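Local coordinates for protein transcriptional regulator, MarR family (Bacillus cereus, PDB 4XRF) that probably binds DNA as a winged helix-turn-helix transcription factor of the MarR family and so regulates transcription, at residues P34-L39 and A99-A104; E78-K83 and V88-L93. All blocks are in the same frame, centred on the assembly; numbering follows the deposited sequence. Where two conformers were deposited one is given.

Contact 1 of 2, residues P34-L39 and A99-A104. With PO4 (phosphate ion), chain I; SO4 (sulfate ion), chain K.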
# COMPACT_ATOMS: atom_id res chain seq x y z
N PRO A 34 -4.08 10.15 -11.44
CA PRO A 34 -5.27 10.90 -11.83
C PRO A 34 -5.06 12.42 -11.85
O PRO A 34 -5.65 13.11 -12.71
CB PRO A 34 -6.31 10.51 -10.75
CG PRO A 34 -5.85 9.14 -10.30
CD PRO A 34 -4.35 9.29 -10.27
N GLN A 35 -4.24 12.94 -10.93
CA GLN A 35 -3.92 14.38 -10.91
C GLN A 35 -3.19 14.79 -12.21
O GLN A 35 -3.49 15.84 -12.80
CB GLN A 35 -3.04 14.75 -9.71
CG GLN A 35 -3.72 14.72 -8.34
CD GLN A 35 -2.77 15.11 -7.23
OE1 GLN A 35 -1.60 14.72 -7.23
NE2 GLN A 35 -3.24 15.89 -6.28
N PHE A 36 -2.25 13.96 -12.63
CA PHE A 36 -1.49 14.20 -13.85
C PHE A 36 -2.43 14.23 -15.05
O PHE A 36 -2.36 15.14 -15.87
CB PHE A 36 -0.38 13.15 -14.04
CG PHE A 36 0.40 13.30 -15.33
CD1 PHE A 36 0.91 14.54 -15.73
CD2 PHE A 36 0.70 12.19 -16.11
CE1 PHE A 36 1.64 14.67 -16.91
CE2 PHE A 36 1.45 12.31 -17.28
CZ PHE A 36 1.91 13.57 -17.69
N TYR A 37 -3.31 13.23 -15.15
CA TYR A 37 -4.26 13.16 -16.26
C TYR A 37 -5.21 14.35 -16.27
O TYR A 37 -5.50 14.89 -17.33
CB TYR A 37 -5.06 11.85 -16.30
CG TYR A 37 -5.63 11.67 -17.67
CD1 TYR A 37 -4.80 11.37 -18.75
CD2 TYR A 37 -6.97 11.88 -17.92
CE1 TYR A 37 -5.31 11.25 -20.04
CE2 TYR A 37 -7.48 11.76 -19.19
CZ TYR A 37 -6.65 11.45 -20.24
OH TYR A 37 -7.16 11.33 -21.51
N ILE A 38 -5.69 14.76 -15.10
CA ILE A 38 -6.46 16.00 -15.01
C ILE A 38 -5.72 17.19 -15.64
O ILE A 38 -6.28 17.89 -16.49
CB ILE A 38 -6.93 16.31 -13.58
CG1 ILE A 38 -8.07 15.33 -13.19
CG2 ILE A 38 -7.49 17.74 -13.47
CD1 ILE A 38 -8.33 15.22 -11.70
N LEU A 39 -4.48 17.42 -15.22
CA LEU A 39 -3.67 18.50 -15.78
C LEU A 39 -3.49 18.37 -17.31
O LEU A 39 -3.49 19.40 -18.01
CB LEU A 39 -2.29 18.59 -15.09
CG LEU A 39 -2.27 18.91 -13.58
CD1 LEU A 39 -0.84 19.06 -13.10
CD2 LEU A 39 -3.08 20.16 -13.26
N ALA A 99 3.61 24.47 -16.22
CA ALA A 99 4.99 24.05 -16.06
C ALA A 99 5.09 22.64 -15.44
O ALA A 99 5.91 21.82 -15.86
CB ALA A 99 5.78 25.06 -15.24
N ARG A 100 4.24 22.35 -14.45
CA ARG A 100 4.27 21.03 -13.81
C ARG A 100 3.92 19.90 -14.79
O ARG A 100 4.58 18.87 -14.79
CB ARG A 100 3.36 20.95 -12.57
CG ARG A 100 3.53 19.65 -11.79
CD ARG A 100 4.82 19.63 -10.93
NE ARG A 100 4.62 20.44 -9.74
CZ ARG A 100 3.93 20.05 -8.66
NH1 ARG A 100 3.41 18.83 -8.58
NH2 ARG A 100 3.76 20.89 -7.65
N VAL A 101 2.90 20.09 -15.63
CA VAL A 101 2.48 19.03 -16.54
C VAL A 101 3.58 18.71 -17.60
O VAL A 101 3.86 17.54 -17.88
CB VAL A 101 1.04 19.24 -17.10
CG1 VAL A 101 0.96 20.42 -18.07
CG2 VAL A 101 0.49 17.97 -17.71
N GLU A 102 4.25 19.75 -18.11
CA GLU A 102 5.38 19.58 -19.03
C GLU A 102 6.57 18.88 -18.38
O GLU A 102 7.16 17.96 -18.96
CB GLU A 102 5.82 20.93 -19.61
CG GLU A 102 4.79 21.59 -20.51
CD GLU A 102 5.22 22.96 -21.00
OE1 GLU A 102 6.44 23.20 -21.13
OE2 GLU A 102 4.34 23.80 -21.27
N GLU A 103 6.92 19.31 -17.17
CA GLU A 103 7.95 18.65 -16.38
C GLU A 103 7.59 17.18 -16.11
O GLU A 103 8.42 16.30 -16.31
CB GLU A 103 8.16 19.43 -15.08
CG GLU A 103 9.00 18.73 -14.02
CD GLU A 103 8.81 19.39 -12.66
OE1 GLU A 103 9.49 20.42 -12.40
OE2 GLU A 103 7.99 18.88 -11.85
N ALA A 104 6.36 16.93 -15.68
CA ALA A 104 5.87 15.56 -15.46
C ALA A 104 5.96 14.66 -16.70
O ALA A 104 6.26 13.47 -16.59
CB ALA A 104 4.44 15.59 -14.93
P PO4 I . 5.95 23.70 -8.41
O1 PO4 I . 4.66 23.37 -7.70
O2 PO4 I . 5.89 23.24 -9.82
O3 PO4 I . 7.10 22.99 -7.67
O4 PO4 I . 6.22 25.20 -8.31
S SO4 K . -9.84 12.97 -23.05
O1 SO4 K . -11.28 12.67 -23.34
O2 SO4 K . -9.70 14.42 -22.78
O3 SO4 K . -9.00 12.63 -24.22
O4 SO4 K . -9.47 12.17 -21.85

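Contact 2 of 2, residues E78-K83 and V88-L93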
# COMPACT_ATOMS: atom_id res chain seq x y z
N GLU A 78 -6.87 26.68 -10.93
CA GLU A 78 -7.77 27.58 -10.25
C GLU A 78 -9.22 27.16 -10.54
O GLU A 78 -9.55 26.73 -11.65
CB GLU A 78 -7.51 29.02 -10.70
CG GLU A 78 -7.85 30.08 -9.66
CD GLU A 78 -6.78 31.16 -9.58
OE1 GLU A 78 -5.68 30.87 -9.07
OE2 GLU A 78 -7.04 32.29 -10.02
N ARG A 79 -10.06 27.25 -9.51
CA ARG A 79 -11.48 26.98 -9.63
C ARG A 79 -12.20 28.31 -9.49
O ARG A 79 -11.84 29.14 -8.65
CB ARG A 79 -11.95 26.02 -8.54
CG ARG A 79 -13.47 25.84 -8.46
CD ARG A 79 -13.80 24.58 -7.68
NE ARG A 79 -13.25 24.63 -6.32
CZ ARG A 79 -12.94 23.58 -5.58
NH1 ARG A 79 -13.10 22.33 -6.03
NH2 ARG A 79 -12.47 23.78 -4.36
N TYR A 80 -13.20 28.51 -10.32
CA TYR A 80 -14.06 29.66 -10.18
C TYR A 80 -15.46 29.33 -10.70
O TYR A 80 -15.67 28.32 -11.39
CB TYR A 80 -13.47 30.89 -10.88
CG TYR A 80 -13.42 30.77 -12.38
CD1 TYR A 80 -12.35 30.14 -13.02
CD2 TYR A 80 -14.45 31.29 -13.17
CE1 TYR A 80 -12.30 30.03 -14.40
CE2 TYR A 80 -14.42 31.19 -14.55
CZ TYR A 80 -13.34 30.56 -15.16
OH TYR A 80 -13.33 30.45 -16.53
N HIS A 81 -16.40 30.18 -10.33
CA HIS A 81 -17.78 30.05 -10.75
C HIS A 81 -18.01 31.11 -11.82
O HIS A 81 -17.51 32.23 -11.71
CB HIS A 81 -18.71 30.27 -9.55
CG HIS A 81 -18.55 29.24 -8.47
ND1 HIS A 81 -17.36 29.03 -7.80
CD2 HIS A 81 -19.43 28.34 -7.96
CE1 HIS A 81 -17.51 28.05 -6.93
NE2 HIS A 81 -18.76 27.62 -7.00
N ASP A 82 -18.75 30.74 -12.86
CA ASP A 82 -19.13 31.72 -13.86
C ASP A 82 -19.74 32.90 -13.10
O ASP A 82 -20.46 32.71 -12.11
CB ASP A 82 -20.13 31.12 -14.86
CG ASP A 82 -20.51 32.12 -15.95
OD1 ASP A 82 -19.80 32.14 -16.98
OD2 ASP A 82 -21.49 32.88 -15.76
N LYS A 83 -19.40 34.10 -13.55
CA LYS A 83 -19.83 35.35 -12.91
C LYS A 83 -21.35 35.48 -12.73
O LYS A 83 -21.81 35.93 -11.68
CB LYS A 83 -19.28 36.57 -13.67
N VAL A 88 -22.21 27.04 -12.55
CA VAL A 88 -21.19 26.55 -13.48
C VAL A 88 -19.81 26.74 -12.85
O VAL A 88 -19.36 27.87 -12.69
CB VAL A 88 -21.24 27.30 -14.82
CG1 VAL A 88 -20.21 26.76 -15.78
CG2 VAL A 88 -22.65 27.22 -15.42
N VAL A 89 -19.16 25.62 -12.53
CA VAL A 89 -17.84 25.58 -11.90
C VAL A 89 -16.80 25.28 -12.97
O VAL A 89 -16.84 24.21 -13.61
CB VAL A 89 -17.79 24.50 -10.79
CG1 VAL A 89 -16.42 24.47 -10.09
CG2 VAL A 89 -18.91 24.68 -9.77
N ILE A 90 -15.88 26.22 -13.18
CA ILE A 90 -14.83 26.09 -14.17
C ILE A 90 -13.45 25.86 -13.52
O ILE A 90 -13.08 26.55 -12.56
CB ILE A 90 -14.72 27.35 -15.06
CG1 ILE A 90 -16.09 27.77 -15.60
CG2 ILE A 90 -13.70 27.14 -16.17
CD1 ILE A 90 -16.73 26.80 -16.56
N ILE A 91 -12.71 24.89 -14.06
CA ILE A 91 -11.35 24.58 -13.62
C ILE A 91 -10.36 24.97 -14.72
O ILE A 91 -10.59 24.72 -15.91
CB ILE A 91 -11.17 23.08 -13.25
CG1 ILE A 91 -12.34 22.57 -12.38
CG2 ILE A 91 -9.82 22.84 -12.57
CD1 ILE A 91 -12.61 23.35 -11.11
N GLU A 92 -9.26 25.58 -14.30
CA GLU A 92 -8.29 26.14 -15.22
C GLU A 92 -6.88 25.90 -14.70
O GLU A 92 -6.62 26.07 -13.52
CB GLU A 92 -8.52 27.64 -15.30
CG GLU A 92 -7.67 28.32 -16.34
CD GLU A 92 -8.07 29.76 -16.54
OE1 GLU A 92 -7.71 30.61 -15.70
OE2 GLU A 92 -8.74 30.04 -17.55
N LEU A 93 -5.97 25.54 -15.60
CA LEU A 93 -4.55 25.38 -15.30
C LEU A 93 -3.95 26.74 -14.91
O LEU A 93 -4.24 27.75 -15.55
CB LEU A 93 -3.87 24.84 -16.55
CG LEU A 93 -2.82 23.76 -16.57
CD1 LEU A 93 -3.14 22.59 -15.65
CD2 LEU A 93 -2.65 23.33 -18.02

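Contact 1 of 2, residues P34-L39 and A99-A104
The ring of Phe36 meets Val101 and Ala104 obliquely. Its CE1 lies 3.6 Å from Val101 CG2, and the same Phe36 CE1 is also 3.6 Å from Ala104 CB, so one ring corner rests against two methyls three residues, about one helical turn, apart. With CG anti to the backbone N (chi1 177°), the end of the ring comes nearer to helix 95-106 than its CB does. The guanidinium of Arg100 is engaged at its edge by a phosphate ion: NE and NH2 reach two different oxygens through almost straight hydrogen bonds, with Arg100 NH2 to phosphate O1 at 2.6 Å. Gln74 and the carbonyl of Thr29 also hold this guanidinium, and Arg100 of a third subunit shares the phosphate, which would probably offset the two positive charges. Tyr37, whose CB points away from helix 95-106, meets a sulfate at its ring edge; both ions probably come from the crystallisation liquor.

Leu39 completes the apolar patch, its CB 3.9 Å from Val101 CG2. The axes of segments 34-39 and 99-104 approach to 10.0 Å at 117°, a steep crossing consistent with the small buried area of 230 Å². Branched Val101 sends CG2 to both Leu39 CB and the Phe36 ring, and small Ala104 admits the broad ring. Between these helices of the MarR domain, cohesion therefore comes from buried apolar packing, while polar ends turn to ions, same-chain loops and other subunits.

Contact 2 of 2, residues E78-K83 and V88-L93
Backbone hydrogen bonds join Glu78 to Glu92 and Tyr80 to Ile90, two bonds to each pair, and one more runs from Asp82 N to Val88 O at 2.9 Å. This is an antiparallel beta hairpin, in keeping with the wing of a winged helix domain. Ile90 N to Tyr80 O, 2.8 Å long, is nearly straight at 166°. Between these pairs the non-hydrogen-bonded ones, Arg79 with Ile91 and His81 with Val89, add CA-H...O contacts such as His81 CA to Val88 O at 3.3 Å.

The aromatic contact is a CH-pi interaction: Ile90 CB sits over one face of the Tyr80 ring, 3.8 Å from its centroid and offset toward the rim. Tyr80 chi1 of 67° sets CG between the backbone N and the carbonyl carbon, folding the ring across the neighbouring strand onto beta-branched Ile90.

On the face carrying Arg79, His81, Val89 and Ile91, packing is largely apolar, with His81 alongside Val89. Arg79 CD is 3.6 Å from Val89 CG1. Arg79 CG lies 3.7 Å from Ile91 CD1. A long arginine suits this site, since its methylenes cover the hydrophobic residues while its guanidinium makes a salt bridge to Asp69 on helix 61-73.

Near the turn, Asp82 OD2 accepts from the backbone N of Asp84 and Asp85. Main-chain bonds thus set the register; Arg79 and Ile91 pack on helix 61-73, while the face of Tyr80 and Ile90 also bears acidic Glu78 and Glu92.

Contact 1 is buried, its centre about 9 Å from the centre of the chain, whereas contact 2 lies at the surface, its centre about 19 Å from it. Their chemistry follows: two helices meet by apolar side chains over a small area, while two strands are zipped by main-chain bonds and bury more than twice as much surface. Along the chain the hairpin of strands 77-81 and 89-93 is nested within the loop that contact 1 closes, and helix 95-106 follows strand 89-93. Helix 33-45 is the shared neighbour: Leu39 belongs to contact 1, yet its CD2 packs 3.4 Å from Leu93 CD1, joining helix 33-45 to the end of strand 89-93. Other subunits reach contact 1 but not contact 2.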